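Local atomic coordinates of phosphoserine aminotransferase (Bacillus alcalophilus, PDB entry 1W23), a protein that catalyses the reversible, pyridoxal phosphate-dependent conversion of 3-phosphohydroxypyruvate to phosphoserine in serine biosynthesis, and the corresponding conversion to phosphohydroxythreonine. Residues Q54-L57 against R58-L61; P181-V184 against N185-G188. One frame throughout, in Å; residues are numbered along the deposited sequence. Where two conformers were deposited one is given.

Interaction 1 (Q54-L57 against R58-L61); sequences QNLL and RELL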
loop_
_atom_site.group_PDB
_atom_site.type_symbol
_atom_site.label_atom_id
_atom_site.label_comp_id
_atom_site.label_asym_id
_atom_site.label_seq_id
_atom_site.Cartn_x
_atom_site.Cartn_y
_atom_site.Cartn_z
ATOM N N GLN A 54 -9.520 -13.739 2.784
ATOM C CA GLN A 54 -10.594 -13.909 1.796
ATOM C C GLN A 54 -11.732 -14.742 2.345
ATOM O O GLN A 54 -12.913 -14.370 2.179
ATOM C CB GLN A 54 -10.019 -14.506 0.503
ATOM C CG GLN A 54 -9.005 -13.622 -0.185
ATOM C CD GLN A 54 -8.501 -14.118 -1.517
ATOM O OE1 GLN A 54 -7.305 -14.185 -1.839
ATOM N NE2 GLN A 54 -9.378 -14.528 -2.431
ATOM N N ASN A 55 -11.411 -15.894 2.940
ATOM C CA ASN A 55 -12.476 -16.800 3.402
ATOM C C ASN A 55 -13.315 -16.164 4.511
ATOM O O ASN A 55 -14.533 -16.383 4.551
ATOM C CB ASN A 55 -11.840 -18.119 3.846
ATOM C CG ASN A 55 -11.350 -18.904 2.619
ATOM O OD1 ASN A 55 -11.676 -18.645 1.470
ATOM N ND2 ASN A 55 -10.525 -19.906 2.903
ATOM N N LEU A 56 -12.699 -15.384 5.384
ATOM C CA LEU A 56 -13.436 -14.699 6.441
ATOM C C LEU A 56 -14.353 -13.664 5.824
ATOM O O LEU A 56 -15.520 -13.539 6.216
ATOM C CB LEU A 56 -12.469 -14.063 7.431
ATOM C CG LEU A 56 -11.784 -15.011 8.396
ATOM C CD1 LEU A 56 -10.590 -14.384 9.106
ATOM C CD2 LEU A 56 -12.808 -15.483 9.425
ATOM N N LEU A 57 -13.864 -12.862 4.855
ATOM C CA LEU A 57 -14.757 -11.904 4.221
ATOM C C LEU A 57 -15.959 -12.570 3.533
ATOM O O LEU A 57 -17.095 -12.127 3.623
ATOM C CB LEU A 57 -13.983 -11.090 3.153
ATOM C CG LEU A 57 -13.275 -9.861 3.667
ATOM C CD1 LEU A 57 -12.145 -9.376 2.763
ATOM C CD2 LEU A 57 -14.286 -8.729 3.856
ATOM N N ARG A 58 -15.644 -13.696 2.875
ATOM C CA ARG A 58 -16.668 -14.444 2.164
ATOM C C ARG A 58 -17.747 -14.943 3.078
ATOM O O ARG A 58 -18.930 -14.836 2.796
ATOM C CB ARG A 58 -15.995 -15.589 1.449
ATOM C CG ARG A 58 -16.893 -16.426 0.622
ATOM C CD ARG A 58 -16.133 -17.360 -0.345
ATOM N NE ARG A 58 -15.207 -16.647 -1.268
ATOM C CZ ARG A 58 -15.659 -16.068 -2.391
ATOM N NH1 ARG A 58 -16.899 -16.059 -2.857
ATOM N NH2 ARG A 58 -14.786 -15.433 -3.200
ATOM N N GLU A 59 -17.328 -15.510 4.220
ATOM C CA GLU A 59 -18.282 -16.010 5.220
ATOM C C GLU A 59 -19.065 -14.842 5.818
ATOM O O GLU A 59 -20.298 -14.926 5.989
ATOM C CB GLU A 59 -17.528 -16.779 6.343
ATOM C CG GLU A 59 -18.341 -17.266 7.489
ATOM C CD GLU A 59 -17.544 -17.948 8.602
ATOM O OE1 GLU A 59 -16.287 -17.998 8.539
ATOM O OE2 GLU A 59 -18.264 -18.310 9.541
ATOM N N LEU A 60 -18.387 -13.767 6.221
ATOM C CA LEU A 60 -19.009 -12.710 6.975
ATOM C C LEU A 60 -20.003 -11.942 6.151
ATOM O O LEU A 60 -21.047 -11.538 6.705
ATOM C CB LEU A 60 -17.939 -11.787 7.565
ATOM C CG LEU A 60 -17.154 -12.359 8.707
ATOM C CD1 LEU A 60 -15.895 -11.526 8.984
ATOM C CD2 LEU A 60 -18.010 -12.457 9.965
ATOM N N LEU A 61 -19.715 -11.702 4.890
ATOM C CA LEU A 61 -20.617 -10.947 4.007
ATOM C C LEU A 61 -21.471 -11.874 3.137
ATOM O O LEU A 61 -22.297 -11.372 2.389
ATOM C CB LEU A 61 -19.843 -9.953 3.167
ATOM C CG LEU A 61 -19.294 -8.743 3.866
ATOM C CD1 LEU A 61 -18.392 -7.979 2.919
ATOM C CD2 LEU A 61 -20.416 -7.817 4.367
HETATM O O HOH W 1 -12.499 -16.902 -0.519
#

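Interaction 2 (P181-V184 against N185-G188); sequences PLKV and NQFG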
loop_
_atom_site.group_PDB
_atom_site.type_symbol
_atom_site.label_atom_id
_atom_site.label_comp_id
_atom_site.label_asym_id
_atom_site.label_seq_id
_atom_site.Cartn_x
_atom_site.Cartn_y
_atom_site.Cartn_z
ATOM N N PRO A 181 -25.194 -6.562 7.673
ATOM C CA PRO A 181 -25.330 -7.505 6.549
ATOM C C PRO A 181 -25.500 -6.781 5.224
ATOM O O PRO A 181 -26.023 -5.669 5.172
ATOM C CB PRO A 181 -26.581 -8.328 6.929
ATOM C CG PRO A 181 -26.650 -8.211 8.431
ATOM C CD PRO A 181 -26.250 -6.744 8.668
ATOM N N LEU A 182 -25.108 -7.463 4.158
ATOM C CA LEU A 182 -25.176 -6.947 2.804
ATOM C C LEU A 182 -25.607 -8.042 1.850
ATOM O O LEU A 182 -25.034 -9.109 1.937
ATOM C CB LEU A 182 -23.768 -6.440 2.498
ATOM C CG LEU A 182 -23.483 -5.761 1.188
ATOM C CD1 LEU A 182 -24.312 -4.531 0.967
ATOM C CD2 LEU A 182 -21.994 -5.356 1.102
ATOM N N LYS A 183 -26.443 -7.736 0.895
ATOM C CA LYS A 183 -26.806 -8.597 -0.236
ATOM C C LYS A 183 -25.844 -8.280 -1.385
ATOM O O LYS A 183 -26.119 -7.374 -2.192
ATOM C CB LYS A 183 -28.236 -8.343 -0.694
ATOM C CG LYS A 183 -28.775 -9.114 -1.890
ATOM C CD LYS A 183 -30.313 -9.014 -2.079
ATOM C CE LYS A 183 -30.858 -8.984 -3.492
ATOM N NZ LYS A 183 -32.084 -8.151 -3.657
ATOM N N VAL A 184 -24.708 -8.989 -1.400
ATOM C CA VAL A 184 -23.632 -8.703 -2.357
ATOM C C VAL A 184 -24.126 -8.848 -3.794
ATOM O O VAL A 184 -23.650 -8.125 -4.669
ATOM C CB VAL A 184 -22.427 -9.566 -2.000
ATOM C CG1 VAL A 184 -21.380 -9.559 -3.083
ATOM C CG2 VAL A 184 -21.825 -9.136 -0.670
ATOM N N ASN A 185 -25.076 -9.796 -4.025
ATOM C CA ASN A 185 -25.506 -9.993 -5.403
ATOM C C ASN A 185 -26.269 -8.821 -5.989
ATOM O O ASN A 185 -26.569 -8.856 -7.194
ATOM C CB ASN A 185 -26.221 -11.320 -5.503
ATOM C CG ASN A 185 -27.558 -11.350 -4.908
ATOM O OD1 ASN A 185 -28.145 -10.354 -4.522
ATOM N ND2 ASN A 185 -27.980 -12.612 -4.900
ATOM N N GLN A 186 -26.576 -7.761 -5.230
ATOM C CA GLN A 186 -27.104 -6.543 -5.848
ATOM C C GLN A 186 -26.051 -5.804 -6.644
ATOM O O GLN A 186 -26.408 -4.854 -7.406
ATOM C CB GLN A 186 -27.675 -5.604 -4.755
ATOM C CG GLN A 186 -28.908 -6.087 -4.044
ATOM C CD GLN A 186 -29.604 -5.039 -3.163
ATOM O OE1 GLN A 186 -29.221 -4.734 -2.048
ATOM N NE2 GLN A 186 -30.659 -4.422 -3.691
ATOM N N PHE A 187 -24.761 -6.112 -6.465
ATOM C CA PHE A 187 -23.653 -5.318 -6.973
ATOM C C PHE A 187 -22.824 -6.069 -7.996
ATOM O O PHE A 187 -22.575 -7.272 -7.850
ATOM C CB PHE A 187 -22.715 -4.946 -5.807
ATOM C CG PHE A 187 -23.446 -4.079 -4.777
ATOM C CD1 PHE A 187 -24.128 -4.651 -3.712
ATOM C CD2 PHE A 187 -23.472 -2.702 -4.876
ATOM C CE1 PHE A 187 -24.821 -3.853 -2.806
ATOM C CE2 PHE A 187 -24.168 -1.920 -4.011
ATOM C CZ PHE A 187 -24.857 -2.480 -2.959
ATOM N N GLY A 188 -22.301 -5.332 -8.956
ATOM C CA GLY A 188 -21.233 -5.837 -9.786
ATOM C C GLY A 188 -19.855 -5.724 -9.170
ATOM O O GLY A 188 -18.971 -6.546 -9.428
#

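Interaction 1 (Q54-L57 against R58-L61)
R58 reaches back to N55, one helical turn earlier, because its CG lies opposite the backbone N (chi1 -177°) and its chain then folds at chi3 (-57°), bringing NE round toward the asparagine amide. The two side chains meet through a water. It accepts from R58 NE at 2.8 Å, in the plane of the guanidinium and at its edge, and donates to N55 OD1, likewise at 2.8 Å. The outer nitrogens of the guanidinium turn to carbonyls on the way to, and at the start of, strand 67-72: NH2 bonds to that of Y67, and NH1 makes weak hydrogen bonds to those of I63 and P64.

Underneath runs the regular alpha-helical ladder of helix 44-61. The amides of R58, E59, L60 and L61 each donate to the carbonyl four residues back, and the bond from L60 N to L56 O, 2.9 Å long with 160° at the hydrogen, is representative. That same L56 O is also brushed by the side chain of L60, whose CG comes within 3.2 Å of it and CD1 within 3.4 Å. On the buried face, L57 and L61 lie one turn apart and touch through their methyls, with CD2 of L57, in the conformer given, 4.3 Å from CD1 of L61. L56 lies against L251, D252 and K255 of helix 241-256, and L57 also reaches L251; E59 OE1 forms a salt bridge with K255.

The segment is thus a worked case of an amphipathic helix whose faces serve different neighbours. Leucines supply the apolar contacts, while the arginine shares out its N-H groups: NE serves the water on its own helix, NH2 holds Y67 firmly, and NH1 reaches I63 and P64 only weakly.

Interaction 2 (P181-V184 against N185-G188)
K183 and V184 leave an extended run of chain and turn into a short 3-10 segment that continues through N185 and Q186, after which F187 is extended again. Two successive bonds three residues apart close the turn. Q186 N donates to K183 O at 3.1 Å, and F187 N donates to V184 O at 2.9 Å. In both, the donor stands above the carbonyl plane, 46° out of it in the first and 39° in the second, consistent with the tight winding of a 3-10 turn.

Around this frame the carbon chain of K183 lies across N185 and Q186. N185 has its CG between the backbone N and the carbonyl carbon (chi1 73°), which swings OD1 against the lysine: OD1 lies a tight 3.0 Å from K183 CG and 3.2 Å from K183 CE. Q186 crosses the lysine at about a right angle, its CG 3.5 Å from K183 CE, and sends NE2 on to the carbonyl of F161. An alanine in place of Q186 would probably leave the F161 carbonyl without this donor and the lysine chain freer to turn.

The F187 ring turns back toward the extended run. V184 O sits at its edge, in the ring plane and 3.6 Å from CD1, while L182 CD1, in the conformer given, approaches CE1 obliquely at 3.9 Å. F161 adds a T-shaped contact to F187, and M173 touches both L182 and F187.

This turn ends the connection from strand 169-172 to strand 189-193. F187 lies against L169 and A171 of the former, and its carbonyl accepts from the hydroxyl of Y67; V184 and N185 pack on Y67 as well. Directly afterwards, the backbone of G188 bonds to L169 and to K209, entering the central sheet between strands 169-172 and 204-209.

Interaction 1 precedes interaction 2 along the chain, yet their centres lie only 13 Å apart, and the two meet directly: helix 44-61 packs on the 181-188 part of the connection, with L61 O 3.8 Å from V184 CG2 and L61 CD2 4.1 Å from L182 CB. Both border the seven-stranded mixed sheet. Y67, at the start of strand 67-72, is a partner of both and thus links helix, outermost strand and connection. Interaction 2 also lies against strand 169-172, which carries the cofactor-binding D172. The F187 side chain is still about 13 Å from the pyridoxal phosphate, so these contacts belong to the surrounding framework of the fold.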